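Local atomic coordinates of SAP-like pentraxin (Limulus polyphemus, PDB entry 3FLP), a protein that probably acts as a calcium-dependent, sugar-binding lectin of the pentraxin family, assembling into doubly stacked rings of seven subunits. Residues Pro12-Asn16 and Pro17-His21. Numbering follows the deposited sequence.
Sequences PGTQN and PKFPH
Gln15 and Lys18 face each other as an antiparallel hydrogen-bonded pair. Gln15 N donates to Lys18 O over 3.1 Å, and the return bond from Lys18 N to Gln15 O, 2.8 Å, closes the turn. Between them the chain reverses through Asn16 and Pro17; their cis peptide bond, the closing bond and a Pro17 psi of 16° define a type VIa turn. Packing is tight on the Thr14 side. Its chi1 of -60° turns OG1 beside the backbone N and CG2 anti to it, setting the methyl 3.2 Å from Lys18 O and, obliquely to the ring, 3.4 Å from Phe19 CD2. OG1, hydrogen-bonded to Gln144, also lies 3.6 Å from Pro20 CD. The turn belongs to the loop joining strands 7-11 and 21-24 in the pentraxin beta-sandwich, and Phe19 lies about 6 Å, side chain to side chain, from the calcium ligand Glu154. The solvent side is the tip, Gln15, Asn16 and Pro17, where Asn16 brings ND2 to the ring's edge, 3.4 Å from Phe19 CZ, with amide and ring planes 79° apart. At the loop's inner end Pro12 CD lightly touches buried Pro20 CB at 4.0 Å, the two rings running in opposite directions alongside each other, and Pro12 O is hydrogen-bonded to Arg32 of a neighbouring subunit.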
loop_
_atom_site.group_PDB
_atom_site.type_symbol
_atom_site.label_atom_id
_atom_site.label_comp_id
_atom_site.label_asym_id
_atom_site.label_seq_id
_atom_site.Cartn_x
_atom_site.Cartn_y
_atom_site.Cartn_z
ATOM N N PRO A 12 -12.098 -26.520 -40.401
ATOM C CA PRO A 12 -12.066 -26.082 -41.804
ATOM C C PRO A 12 -13.248 -26.412 -42.699
ATOM O O PRO A 12 -13.785 -25.538 -43.386
ATOM C CB PRO A 12 -10.773 -26.704 -42.333
ATOM C CG PRO A 12 -9.925 -26.841 -41.102
ATOM C CD PRO A 12 -10.919 -27.356 -40.109
ATOM N N GLY A 13 -13.640 -27.677 -42.703
ATOM C CA GLY A 13 -14.731 -28.112 -43.552
ATOM C C GLY A 13 -14.555 -29.607 -43.704
ATOM O O GLY A 13 -13.427 -30.108 -43.720
ATOM N N THR A 14 -15.660 -30.328 -43.820
ATOM C CA THR A 14 -15.594 -31.770 -43.928
ATOM C C THR A 14 -15.901 -32.323 -45.319
ATOM O O THR A 14 -16.791 -31.843 -46.020
ATOM C CB THR A 14 -16.555 -32.427 -42.899
ATOM O OG1 THR A 14 -16.180 -32.038 -41.571
ATOM C CG2 THR A 14 -16.514 -33.943 -43.009
ATOM N N GLN A 15 -15.136 -33.332 -45.711
ATOM C CA GLN A 15 -15.340 -34.005 -46.983
ATOM C C GLN A 15 -14.656 -35.357 -46.925
ATOM O O GLN A 15 -13.429 -35.443 -46.921
ATOM C CB GLN A 15 -14.789 -33.190 -48.152
ATOM C CG GLN A 15 -15.079 -33.845 -49.496
ATOM C CD GLN A 15 -14.816 -32.930 -50.673
ATOM O OE1 GLN A 15 -13.681 -32.510 -50.912
ATOM N NE2 GLN A 15 -15.872 -32.610 -51.418
ATOM N N ASN A 16 -15.468 -36.407 -46.857
ATOM C CA ASN A 16 -14.972 -37.778 -46.796
ATOM C C ASN A 16 -13.767 -37.915 -47.721
ATOM O O ASN A 16 -13.801 -37.441 -48.856
ATOM C CB ASN A 16 -16.075 -38.746 -47.228
ATOM C CG ASN A 16 -15.749 -40.186 -46.890
ATOM O OD1 ASN A 16 -14.760 -40.738 -47.366
ATOM N ND2 ASN A 16 -16.580 -40.801 -46.057
ATOM N N PRO A 17 -12.686 -38.570 -47.254
ATOM C CA PRO A 17 -12.506 -39.201 -45.940
ATOM C C PRO A 17 -11.937 -38.288 -44.846
ATOM O O PRO A 17 -11.477 -38.778 -43.811
ATOM C CB PRO A 17 -11.556 -40.345 -46.257
ATOM C CG PRO A 17 -10.603 -39.676 -47.209
ATOM C CD PRO A 17 -11.532 -38.863 -48.127
ATOM N N LYS A 18 -11.957 -36.977 -45.067
ATOM C CA LYS A 18 -11.427 -36.052 -44.069
ATOM C C LYS A 18 -12.515 -35.502 -43.146
ATOM O O LYS A 18 -13.445 -34.827 -43.598
ATOM C CB LYS A 18 -10.686 -34.894 -44.745
ATOM C CG LYS A 18 -10.145 -33.868 -43.749
ATOM C CD LYS A 18 -9.560 -32.633 -44.437
ATOM C CE LYS A 18 -9.142 -31.572 -43.414
ATOM N NZ LYS A 18 -8.566 -30.346 -44.048
ATOM N N PHE A 19 -12.391 -35.798 -41.854
ATOM C CA PHE A 19 -13.356 -35.334 -40.858
ATOM C C PHE A 19 -12.654 -34.615 -39.698
ATOM O O PHE A 19 -12.345 -35.222 -38.670
ATOM C CB PHE A 19 -14.168 -36.515 -40.296
ATOM C CG PHE A 19 -14.878 -37.333 -41.346
ATOM C CD1 PHE A 19 -14.218 -38.366 -42.011
ATOM C CD2 PHE A 19 -16.210 -37.075 -41.663
ATOM C CE1 PHE A 19 -14.880 -39.132 -42.979
ATOM C CE2 PHE A 19 -16.879 -37.831 -42.629
ATOM C CZ PHE A 19 -16.215 -38.860 -43.288
ATOM N N PRO A 20 -12.384 -33.311 -39.847
ATOM C CA PRO A 20 -11.715 -32.610 -38.745
ATOM C C PRO A 20 -12.508 -32.750 -37.443
ATOM O O PRO A 20 -13.723 -32.549 -37.424
ATOM C CB PRO A 20 -11.626 -31.165 -39.251
ATOM C CG PRO A 20 -12.761 -31.070 -40.240
ATOM C CD PRO A 20 -12.702 -32.391 -40.950
ATOM N N HIS A 21 -11.824 -33.110 -36.362
ATOM C CA HIS A 21 -12.501 -33.283 -35.083
ATOM C C HIS A 21 -11.541 -33.366 -33.908
ATOM O O HIS A 21 -10.328 -33.461 -34.071
ATOM C CB HIS A 21 -13.334 -34.573 -35.083
ATOM C CG HIS A 21 -12.508 -35.824 -35.015
ATOM N ND1 HIS A 21 -11.790 -36.306 -36.090
ATOM C CD2 HIS A 21 -12.273 -36.684 -33.994
ATOM C CE1 HIS A 21 -11.153 -37.409 -35.737
ATOM N NE2 HIS A 21 -11.431 -37.661 -34.469
#